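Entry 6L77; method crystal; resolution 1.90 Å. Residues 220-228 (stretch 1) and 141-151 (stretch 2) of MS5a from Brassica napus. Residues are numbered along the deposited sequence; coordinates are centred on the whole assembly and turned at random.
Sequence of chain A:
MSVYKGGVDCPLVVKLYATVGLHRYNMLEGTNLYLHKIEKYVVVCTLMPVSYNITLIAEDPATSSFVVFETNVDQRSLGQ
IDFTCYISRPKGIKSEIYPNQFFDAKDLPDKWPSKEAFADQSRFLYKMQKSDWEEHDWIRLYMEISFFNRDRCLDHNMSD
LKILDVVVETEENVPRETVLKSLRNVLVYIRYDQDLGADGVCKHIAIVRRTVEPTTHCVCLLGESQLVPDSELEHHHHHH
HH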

# COMPACT_ATOMS: atom_id res chain seq x y z
N CYS A 220 6.56 -6.23 2.52
CA CYS A 220 6.15 -6.90 1.29
C CYS A 220 4.64 -6.75 1.12
O CYS A 220 3.88 -6.97 2.07
CB CYS A 220 6.54 -8.38 1.33
SG CYS A 220 5.88 -9.30 -0.05
N LEU A 221 4.22 -6.33 -0.07
CA LEU A 221 2.81 -6.24 -0.42
C LEU A 221 2.51 -7.23 -1.53
O LEU A 221 3.21 -7.27 -2.54
CB LEU A 221 2.41 -4.83 -0.86
CG LEU A 221 2.52 -3.67 0.15
CD1 LEU A 221 1.73 -2.47 -0.35
CD2 LEU A 221 2.04 -4.08 1.52
N LEU A 222 1.46 -8.03 -1.33
CA LEU A 222 0.98 -8.96 -2.35
C LEU A 222 -0.52 -8.76 -2.47
O LEU A 222 -1.24 -8.84 -1.47
CB LEU A 222 1.30 -10.40 -1.98
CG LEU A 222 0.80 -11.42 -3.00
CD1 LEU A 222 1.53 -11.23 -4.31
CD2 LEU A 222 0.99 -12.85 -2.48
N GLY A 223 -1.01 -8.51 -3.68
CA GLY A 223 -2.39 -8.14 -3.85
C GLY A 223 -2.99 -8.68 -5.14
O GLY A 223 -2.29 -9.00 -6.10
N GLU A 224 -4.32 -8.74 -5.14
CA GLU A 224 -5.11 -9.12 -6.29
C GLU A 224 -6.37 -8.27 -6.33
O GLU A 224 -6.87 -7.84 -5.29
CB GLU A 224 -5.49 -10.61 -6.25
CG GLU A 224 -4.31 -11.53 -6.46
CD GLU A 224 -4.69 -13.00 -6.43
OE1 GLU A 224 -5.80 -13.33 -5.94
OE2 GLU A 224 -3.87 -13.82 -6.90
N SER A 225 -6.88 -8.03 -7.54
CA SER A 225 -8.06 -7.21 -7.74
C SER A 225 -9.15 -8.00 -8.46
O SER A 225 -8.87 -8.94 -9.21
CB SER A 225 -7.74 -5.96 -8.56
OG SER A 225 -6.97 -5.06 -7.78
N GLN A 226 -10.39 -7.59 -8.22
CA GLN A 226 -11.54 -8.23 -8.85
C GLN A 226 -12.64 -7.20 -9.04
O GLN A 226 -12.67 -6.17 -8.35
CB GLN A 226 -12.03 -9.42 -8.02
CG GLN A 226 -12.49 -9.02 -6.62
CD GLN A 226 -12.86 -10.20 -5.75
OE1 GLN A 226 -14.04 -10.52 -5.58
NE2 GLN A 226 -11.85 -10.86 -5.18
N LEU A 227 -13.54 -7.46 -9.98
CA LEU A 227 -14.71 -6.62 -10.18
C LEU A 227 -15.92 -7.23 -9.48
O LEU A 227 -16.05 -8.45 -9.37
CB LEU A 227 -15.02 -6.45 -11.67
CG LEU A 227 -13.99 -5.74 -12.54
CD1 LEU A 227 -14.51 -5.60 -13.96
CD2 LEU A 227 -13.65 -4.38 -11.97
N VAL A 228 -16.80 -6.36 -9.00
CA VAL A 228 -18.05 -6.77 -8.37
C VAL A 228 -19.12 -6.86 -9.46
O VAL A 228 -19.41 -5.84 -10.11
CB VAL A 228 -18.48 -5.80 -7.27
CG1 VAL A 228 -19.79 -6.25 -6.63
CG2 VAL A 228 -17.38 -5.63 -6.22
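Stretch 2 (141-151) LYMEISFFNRD

Residues 141–150 of MS5a belong to a helix that begins earlier in the chain, and they pack across an extended strand that includes residues 220–227. The two axes approach to 8.5 Å, and the N-to-C directions make an angle of 67°, with a signed crossing angle of -67°, so the helix runs obliquely over the strand. The contact is modest, burying 315 Å² summed over both sides. No direct hydrogen bond joins the two stretches; three water molecules connect them instead. Along the helix, backbone bonds of the i to i+4 type continue from Ile-145 N to Leu-141 O (2.9 Å) as far as Asn-149 N to Ile-145 O (3.1 Å). At Arg-150 the pattern loosens: its N makes a weak bond to Ser-146 O at 3.3 Å and a second bond to Phe-147 O at 3.1 Å.

The side chain of Cys-220 is out of reach of the helix, and the packing starts at Leu-221, whose CA-to-CB bond points toward it. With chi1 m and chi2 t, Leu-221 places CD1 over one face of the Tyr-142 ring, 4.1 Å from the ring centroid and 15° off the ring normal, a CH-pi contact; the closest pair is Leu-221 CD1 and Tyr-142 CE1 at 4.0 Å. The CA atoms of these two residues remain 8.9 Å apart, so the gap is bridged by the side chains. Leu-222 takes no part.

At Gly-223 the strand presents no side chain; an ideal CB there would point toward the helix and lie 4.4 Å from Ser-146 OG. Glu-224 directs its CB away, yet its backbone still communicates with the helix through water 1, which donates to Ser-146 OG at 2.8 Å and weakly to Glu-224 O at 3.3 Å. Ser-146 OG is itself a donor to Tyr-142 O at 2.8 Å, one turn back, so the hydroxyl serves both the helix backbone and the water.

The backbones come nearer at Ser-225, where its CA lies 6.6 Å from that of Ser-146. Ser-225 points toward the helix, but its OG stays 3.7 Å from Ser-146 O, and water 2 links this pair, donating to Ser-146 O at 2.7 Å and lying 2.7 Å from Ser-225 OG.

From here the partner is Arg-150, which has the largest covered area of any residue in the contact. Ser-225 CB lies 3.8 Å from Arg-150 NH1, at the edge of the guanidinium, and Gln-226 N lies near the same plane, 4.1 Å from NH1 of Arg-150. The Gln-226 CA-to-CB bond points away from the helix, but the backbone carbonyl is engaged: water 3 donates to Gln-226 O at 2.8 Å and accepts a weak bond from Arg-150 NH1 at 3.0 Å. Leu-227 leaves the strand sideways, and its end then comes nearer, setting CD2 over one guanidinium face, 3.7 Å from Arg-150 NH2. Val-228 is beyond reach.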

# COMPACT_ATOMS: atom_id res chain seq x y z
N LEU A 141 -3.84 4.49 -0.07
CA LEU A 141 -2.65 4.15 -0.84
C LEU A 141 -2.73 2.74 -1.41
O LEU A 141 -2.43 2.53 -2.60
CB LEU A 141 -1.41 4.30 0.05
CG LEU A 141 -0.08 3.88 -0.61
CD1 LEU A 141 0.18 4.72 -1.86
CD2 LEU A 141 1.05 4.05 0.38
N TYR A 142 -3.10 1.75 -0.58
CA TYR A 142 -3.11 0.38 -1.09
C TYR A 142 -4.18 0.22 -2.16
O TYR A 142 -3.97 -0.49 -3.15
CB TYR A 142 -3.31 -0.63 0.04
CG TYR A 142 -2.19 -0.76 1.07
CD1 TYR A 142 -1.14 0.16 1.13
CD2 TYR A 142 -2.20 -1.80 2.00
CE1 TYR A 142 -0.13 0.04 2.10
CE2 TYR A 142 -1.21 -1.93 2.96
CZ TYR A 142 -0.18 -1.01 3.01
OH TYR A 142 0.80 -1.14 3.97
N MSE A 143 -5.33 0.88 -1.98
CA MSE A 143 -6.35 0.91 -3.04
C MSE A 143 -5.82 1.51 -4.34
O MSE A 143 -6.03 0.98 -5.43
CB MSE A 143 -7.58 1.70 -2.58
CG MSE A 143 -8.60 1.94 -3.70
SE MSE A 143 -10.05 3.17 -3.16
CE MSE A 143 -8.97 4.77 -2.80
N GLU A 144 -5.12 2.64 -4.22
CA GLU A 144 -4.60 3.31 -5.41
C GLU A 144 -3.60 2.44 -6.16
O GLU A 144 -3.62 2.37 -7.39
CB GLU A 144 -3.99 4.66 -5.03
CG GLU A 144 -5.06 5.66 -4.64
CD GLU A 144 -4.50 7.00 -4.19
OE1 GLU A 144 -3.26 7.11 -4.03
OE2 GLU A 144 -5.31 7.93 -4.00
N ILE A 145 -2.71 1.76 -5.43
CA ILE A 145 -1.76 0.88 -6.09
C ILE A 145 -2.48 -0.30 -6.74
O ILE A 145 -2.12 -0.73 -7.85
CB ILE A 145 -0.69 0.41 -5.09
CG1 ILE A 145 0.08 1.62 -4.55
CG2 ILE A 145 0.28 -0.56 -5.76
CD1 ILE A 145 1.02 1.30 -3.42
N SER A 146 -3.51 -0.83 -6.08
CA SER A 146 -4.30 -1.91 -6.67
C SER A 146 -4.98 -1.46 -7.95
O SER A 146 -4.96 -2.17 -8.96
CB SER A 146 -5.34 -2.40 -5.66
OG SER A 146 -4.73 -2.86 -4.47
N PHE A 147 -5.60 -0.28 -7.93
CA PHE A 147 -6.28 0.23 -9.12
C PHE A 147 -5.30 0.43 -10.26
O PHE A 147 -5.59 0.09 -11.42
CB PHE A 147 -7.01 1.53 -8.78
CG PHE A 147 -7.77 2.12 -9.94
CD1 PHE A 147 -8.90 1.47 -10.44
CD2 PHE A 147 -7.37 3.30 -10.53
CE1 PHE A 147 -9.60 2.00 -11.51
CE2 PHE A 147 -8.07 3.84 -11.61
CZ PHE A 147 -9.18 3.19 -12.09
N PHE A 148 -4.12 0.98 -9.95
CA PHE A 148 -3.07 1.22 -10.94
C PHE A 148 -2.65 -0.07 -11.63
O PHE A 148 -2.51 -0.11 -12.87
CB PHE A 148 -1.88 1.89 -10.25
CG PHE A 148 -0.65 1.95 -11.10
CD1 PHE A 148 -0.58 2.82 -12.18
CD2 PHE A 148 0.46 1.17 -10.80
CE1 PHE A 148 0.56 2.90 -12.96
CE2 PHE A 148 1.60 1.24 -11.58
CZ PHE A 148 1.65 2.10 -12.66
N ASN A 149 -2.46 -1.13 -10.86
CA ASN A 149 -2.03 -2.40 -11.43
C ASN A 149 -3.12 -3.11 -12.23
O ASN A 149 -2.81 -4.11 -12.89
CB ASN A 149 -1.52 -3.34 -10.34
CG ASN A 149 -0.09 -3.03 -9.93
OD1 ASN A 149 0.85 -3.36 -10.65
ND2 ASN A 149 0.08 -2.37 -8.78
N ARG A 150 -4.37 -2.63 -12.20
CA ARG A 150 -5.36 -3.21 -13.10
C ARG A 150 -5.02 -2.93 -14.56
O ARG A 150 -5.18 -3.79 -15.43
CB ARG A 150 -6.76 -2.68 -12.79
CG ARG A 150 -7.32 -3.14 -11.44
CD ARG A 150 -8.81 -2.87 -11.40
NE ARG A 150 -9.45 -3.40 -12.59
CZ ARG A 150 -9.98 -4.62 -12.68
NH1 ARG A 150 -9.95 -5.42 -11.62
NH2 ARG A 150 -10.52 -5.03 -13.81
N ASP A 151 -4.56 -1.71 -14.85
CA ASP A 151 -4.13 -1.35 -16.20
C ASP A 151 -3.24 -0.12 -16.06
O ASP A 151 -3.74 0.99 -15.84
CB ASP A 151 -5.32 -1.08 -17.11
CG ASP A 151 -4.91 -0.95 -18.57
OD1 ASP A 151 -3.96 -0.19 -18.86
OD2 ASP A 151 -5.54 -1.61 -19.42
O HOH W 1 -4.54 -5.62 -4.79
O HOH W 2 -4.62 -4.83 -9.15
O HOH W 3 -10.82 -4.21 -8.99